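Local coordinates for protein allantoicase (PDB 1O59) that hydrolyses allantoate to (S)-ureidoglycolate and urea, a step of allantoin degradation that lets yeast use purines as a secondary nitrogen source, at residues His206-Val218 / Asp344-Tyr355. Residues are numbered along the deposited sequence; the frame is centred on the assembly and turned at random.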
loop_
_atom_site.group_PDB
_atom_site.type_symbol
_atom_site.label_atom_id
_atom_site.label_comp_id
_atom_site.label_asym_id
_atom_site.label_seq_id
_atom_site.Cartn_x
_atom_site.Cartn_y
_atom_site.Cartn_z
ATOM N N HIS A 206 -7.626 -14.078 -21.236
ATOM C CA HIS A 206 -8.614 -13.245 -20.542
ATOM C C HIS A 206 -7.973 -11.976 -19.957
ATOM O O HIS A 206 -7.043 -12.055 -19.157
ATOM C CB HIS A 206 -9.298 -14.084 -19.460
ATOM C CG HIS A 206 -10.177 -13.297 -18.549
ATOM N ND1 HIS A 206 -10.342 -13.621 -17.219
ATOM C CD2 HIS A 206 -10.921 -12.186 -18.766
ATOM C CE1 HIS A 206 -11.160 -12.748 -16.653
ATOM N NE2 HIS A 206 -11.516 -11.859 -17.568
ATOM N N ILE A 207 -8.450 -10.805 -20.362
ATOM C CA ILE A 207 -7.683 -9.600 -20.076
ATOM C C ILE A 207 -7.903 -9.050 -18.672
ATOM O O ILE A 207 -9.005 -9.070 -18.143
ATOM C CB ILE A 207 -7.871 -8.464 -21.153
ATOM C CG1 ILE A 207 -9.278 -7.840 -21.107
ATOM C CG2 ILE A 207 -7.557 -8.973 -22.564
ATOM C CD1 ILE A 207 -9.261 -6.274 -21.301
ATOM N N ILE A 208 -6.808 -8.566 -18.096
ATOM C CA ILE A 208 -6.786 -8.008 -16.766
ATOM C C ILE A 208 -6.006 -6.694 -16.787
ATOM O O ILE A 208 -5.332 -6.359 -17.772
ATOM C CB ILE A 208 -6.137 -9.026 -15.751
ATOM C CG1 ILE A 208 -4.688 -9.377 -16.136
ATOM C CG2 ILE A 208 -6.949 -10.323 -15.678
ATOM C CD1 ILE A 208 -3.898 -9.993 -15.024
ATOM N N ASP A 209 -6.104 -5.958 -15.694
ATOM C CA ASP A 209 -5.234 -4.821 -15.485
ATOM C C ASP A 209 -3.923 -5.323 -14.861
ATOM O O ASP A 209 -3.823 -5.571 -13.657
ATOM C CB ASP A 209 -5.906 -3.754 -14.608
ATOM C CG ASP A 209 -5.094 -2.483 -14.512
ATOM O OD1 ASP A 209 -3.936 -2.451 -14.987
ATOM O OD2 ASP A 209 -5.528 -1.464 -13.953
ATOM N N LEU A 210 -2.918 -5.451 -15.715
ATOM C CA LEU A 210 -1.631 -5.970 -15.323
ATOM C C LEU A 210 -0.951 -5.051 -14.341
ATOM O O LEU A 210 -0.053 -5.479 -13.631
ATOM C CB LEU A 210 -0.729 -6.154 -16.554
ATOM C CG LEU A 210 -1.263 -7.159 -17.577
ATOM C CD1 LEU A 210 -0.495 -7.068 -18.866
ATOM C CD2 LEU A 210 -1.243 -8.587 -17.012
ATOM N N ALA A 211 -1.381 -3.794 -14.303
ATOM C CA ALA A 211 -0.805 -2.797 -13.404
ATOM C C ALA A 211 -1.598 -2.576 -12.117
ATOM O O ALA A 211 -1.227 -1.740 -11.285
ATOM C CB ALA A 211 -0.665 -1.498 -14.150
ATOM N N TYR A 212 -2.680 -3.317 -11.932
ATOM C CA TYR A 212 -3.510 -3.154 -10.734
ATOM C C TYR A 212 -2.864 -3.795 -9.498
ATOM O O TYR A 212 -2.305 -4.895 -9.564
ATOM C CB TYR A 212 -4.863 -3.815 -11.007
ATOM C CG TYR A 212 -5.995 -3.554 -10.070
ATOM C CD1 TYR A 212 -6.205 -2.302 -9.502
ATOM C CD2 TYR A 212 -6.931 -4.562 -9.815
ATOM C CE1 TYR A 212 -7.323 -2.070 -8.685
ATOM C CE2 TYR A 212 -8.023 -4.349 -9.008
ATOM C CZ TYR A 212 -8.225 -3.098 -8.453
ATOM O OH TYR A 212 -9.308 -2.904 -7.630
ATOM N N VAL A 213 -3.015 -3.138 -8.362
ATOM C CA VAL A 213 -2.396 -3.595 -7.159
ATOM C C VAL A 213 -2.899 -4.979 -6.737
ATOM O O VAL A 213 -2.106 -5.810 -6.238
ATOM C CB VAL A 213 -2.519 -2.545 -5.985
ATOM C CG1 VAL A 213 -3.962 -2.315 -5.532
ATOM C CG2 VAL A 213 -1.642 -2.988 -4.789
ATOM N N CYS A 214 -4.192 -5.228 -6.942
ATOM C CA CYS A 214 -4.775 -6.508 -6.589
ATOM C C CYS A 214 -4.367 -7.628 -7.519
ATOM O O CYS A 214 -4.681 -8.781 -7.261
ATOM C CB CYS A 214 -6.289 -6.443 -6.630
ATOM S SG CYS A 214 -6.986 -5.170 -5.580
ATOM N N ASN A 215 -3.696 -7.287 -8.608
ATOM C CA ASN A 215 -3.172 -8.295 -9.493
ATOM C C ASN A 215 -1.669 -8.519 -9.325
ATOM O O ASN A 215 -1.051 -9.160 -10.140
ATOM C CB ASN A 215 -3.525 -7.938 -10.952
ATOM C CG ASN A 215 -4.992 -8.147 -11.263
ATOM O OD1 ASN A 215 -5.645 -8.992 -10.654
ATOM N ND2 ASN A 215 -5.512 -7.384 -12.221
ATOM N N GLY A 216 -1.101 -7.984 -8.253
ATOM C CA GLY A 216 0.313 -8.173 -7.938
ATOM C C GLY A 216 1.233 -7.106 -8.495
ATOM O O GLY A 216 2.438 -7.281 -8.472
ATOM N N ALA A 217 0.686 -6.012 -9.023
ATOM C CA ALA A 217 1.508 -4.920 -9.512
ATOM C C ALA A 217 1.968 -4.076 -8.331
ATOM O O ALA A 217 1.256 -3.940 -7.341
ATOM C CB ALA A 217 0.742 -4.075 -10.474
ATOM N N VAL A 218 3.165 -3.511 -8.457
ATOM C CA VAL A 218 3.812 -2.769 -7.388
ATOM C C VAL A 218 4.668 -1.620 -7.979
ATOM O O VAL A 218 5.382 -1.796 -8.961
ATOM C CB VAL A 218 4.627 -3.736 -6.457
ATOM C CG1 VAL A 218 5.817 -4.257 -7.144
ATOM C CG2 VAL A 218 5.072 -3.057 -5.196
ATOM N N ASP A 344 6.202 17.773 -15.064
ATOM C CA ASP A 344 5.826 17.411 -13.698
ATOM C C ASP A 344 4.291 17.435 -13.644
ATOM O O ASP A 344 3.611 17.668 -14.669
ATOM C CB ASP A 344 6.419 18.409 -12.684
ATOM C CG ASP A 344 6.227 19.883 -13.090
ATOM O OD1 ASP A 344 5.071 20.338 -13.175
ATOM O OD2 ASP A 344 7.187 20.683 -13.281
ATOM N N GLY A 345 3.749 17.208 -12.451
ATOM C CA GLY A 345 2.306 17.292 -12.221
ATOM C C GLY A 345 1.771 16.099 -11.469
ATOM O O GLY A 345 2.494 15.428 -10.742
ATOM N N GLY A 346 0.492 15.815 -11.696
ATOM C CA GLY A 346 -0.217 14.796 -10.960
ATOM C C GLY A 346 -1.029 13.881 -11.833
ATOM O O GLY A 346 -1.761 14.316 -12.701
ATOM N N VAL A 347 -0.906 12.594 -11.554
ATOM C CA VAL A 347 -1.688 11.564 -12.201
ATOM C C VAL A 347 -2.369 10.723 -11.104
ATOM O O VAL A 347 -1.714 10.305 -10.162
ATOM C CB VAL A 347 -0.753 10.663 -13.043
ATOM C CG1 VAL A 347 -1.521 9.461 -13.605
ATOM C CG2 VAL A 347 -0.122 11.463 -14.175
ATOM N N LYS A 348 -3.665 10.470 -11.234
ATOM C CA LYS A 348 -4.367 9.595 -10.274
ATOM C C LYS A 348 -4.054 8.088 -10.455
ATOM O O LYS A 348 -3.780 7.395 -9.498
ATOM C CB LYS A 348 -5.878 9.822 -10.354
ATOM C CG LYS A 348 -6.686 9.322 -9.160
ATOM C CD LYS A 348 -6.272 10.017 -7.850
ATOM C CE LYS A 348 -6.980 11.310 -7.651
ATOM N NZ LYS A 348 -8.382 11.022 -7.176
ATOM N N ARG A 349 -4.151 7.590 -11.684
ATOM C CA ARG A 349 -4.003 6.171 -11.929
ATOM C C ARG A 349 -3.356 5.890 -13.250
ATOM O O ARG A 349 -3.395 6.720 -14.183
ATOM C CB ARG A 349 -5.358 5.478 -11.926
ATOM C CG ARG A 349 -6.163 5.626 -10.633
ATOM C CD ARG A 349 -5.667 4.815 -9.453
ATOM N NE ARG A 349 -6.597 4.982 -8.348
ATOM C CZ ARG A 349 -6.461 5.826 -7.355
ATOM N NH1 ARG A 349 -5.420 6.614 -7.254
ATOM N NH2 ARG A 349 -7.413 5.918 -6.463
ATOM N N ILE A 350 -2.734 4.708 -13.309
ATOM C CA ILE A 350 -2.392 4.075 -14.583
ATOM C C ILE A 350 -2.884 2.618 -14.649
ATOM O O ILE A 350 -2.811 1.839 -13.684
ATOM C CB ILE A 350 -0.876 4.216 -14.937
ATOM C CG1 ILE A 350 -0.637 3.694 -16.371
ATOM C CG2 ILE A 350 0.032 3.478 -13.939
ATOM C CD1 ILE A 350 0.735 4.010 -16.907
ATOM N N ARG A 351 -3.452 2.298 -15.802
ATOM C CA ARG A 351 -4.073 1.011 -16.028
ATOM C C ARG A 351 -3.425 0.487 -17.253
ATOM O O ARG A 351 -3.287 1.227 -18.213
ATOM C CB ARG A 351 -5.588 1.112 -16.283
ATOM C CG ARG A 351 -6.333 2.021 -15.359
ATOM C CD ARG A 351 -6.148 1.671 -13.920
ATOM N NE ARG A 351 -7.159 2.258 -13.080
ATOM C CZ ARG A 351 -7.205 2.140 -11.764
ATOM N NH1 ARG A 351 -6.267 1.450 -11.116
ATOM N NH2 ARG A 351 -8.205 2.719 -11.094
ATOM N N VAL A 352 -3.033 -0.775 -17.211
ATOM C CA VAL A 352 -2.416 -1.451 -18.336
ATOM C C VAL A 352 -3.194 -2.729 -18.570
ATOM O O VAL A 352 -2.929 -3.772 -17.951
ATOM C CB VAL A 352 -0.933 -1.762 -18.056
ATOM C CG1 VAL A 352 -0.291 -2.403 -19.245
ATOM C CG2 VAL A 352 -0.187 -0.473 -17.670
ATOM N N TRP A 353 -4.173 -2.633 -19.458
ATOM C CA TRP A 353 -5.007 -3.775 -19.789
ATOM C C TRP A 353 -4.396 -4.674 -20.875
ATOM O O TRP A 353 -3.996 -4.216 -21.933
ATOM C CB TRP A 353 -6.373 -3.310 -20.226
ATOM C CG TRP A 353 -7.218 -2.789 -19.109
ATOM C CD1 TRP A 353 -7.360 -1.504 -18.729
ATOM C CD2 TRP A 353 -8.088 -3.557 -18.267
ATOM N NE1 TRP A 353 -8.245 -1.412 -17.683
ATOM C CE2 TRP A 353 -8.723 -2.663 -17.395
ATOM C CE3 TRP A 353 -8.393 -4.909 -18.167
ATOM C CZ2 TRP A 353 -9.622 -3.077 -16.430
ATOM C CZ3 TRP A 353 -9.285 -5.321 -17.204
ATOM C CH2 TRP A 353 -9.895 -4.407 -16.356
ATOM N N GLY A 354 -4.355 -5.965 -20.577
ATOM C CA GLY A 354 -3.750 -6.956 -21.434
ATOM C C GLY A 354 -3.756 -8.293 -20.730
ATOM O O GLY A 354 -4.518 -8.511 -19.798
ATOM N N TYR A 355 -2.876 -9.177 -21.144
ATOM C CA TYR A 355 -2.788 -10.490 -20.514
ATOM C C TYR A 355 -1.348 -10.970 -20.627
ATOM O O TYR A 355 -0.522 -10.321 -21.272
ATOM C CB TYR A 355 -3.773 -11.481 -21.168
ATOM C CG TYR A 355 -3.317 -12.034 -22.498
ATOM C CD1 TYR A 355 -3.834 -11.578 -23.717
ATOM C CD2 TYR A 355 -2.360 -13.043 -22.535
ATOM C CE1 TYR A 355 -3.376 -12.135 -24.961
ATOM C CE2 TYR A 355 -1.904 -13.600 -23.736
ATOM C CZ TYR A 355 -2.391 -13.156 -24.946
ATOM O OH TYR A 355 -1.854 -13.795 -26.059
ATOM O OXT TYR A 355 -1.017 -12.019 -20.093
HETATM O O HOH W 1 -3.939 -0.046 -12.028
#
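Ile208 and Gly354 form an antiparallel hydrogen-bonded pair. Ile208 N donates to Gly354 O at 2.9 Å, and Gly354 N donates back to Ile208 O at 3.0 Å. Asp209 and Trp353 follow as the non-hydrogen-bonded pair. Beyond it, Leu210 N bonds Val352 O at 2.8 Å as the chain enters the type I turn Asp209-Tyr212.

The Asp209 carboxylate adds a side-chain bond to the strand pairing. With CG anti to the backbone N (chi1 -173°), Asp209 OD1 takes Val352 N at 2.9 Å. It also accepts from Ala211 N, which closes an Asx turn. The two donors approach OD1 from opposite faces of the carboxylate plane. Asp209 OD2 lies against Arg351 CD at 3.2 Å. It is also bridged by a water to Arg351 NH1 and Ile350 O; NH1 additionally bonds Leu235 O. Replacing Asp209 with alanine removes OD1, which would probably leave Val352 N and Ala211 N without this acceptor and the Asx turn undone.

The six-membered ring of Trp353 lies flat over Asp209 CB, a CH-pi contact at 4.1 Å to its centroid. Ile207 CD1 touches Trp353 CE3 at 3.5 Å. Lys273 adds a cation-pi contact. Away from this ring, Ala211 CB packs on Val352 CG2 at 3.7 Å.

The short strand 208-209 thus pairs with the end of strand 346-354 in an antiparallel sheet, consistent with the galactose-binding-like beta-sandwich of the second allantoicase repeat.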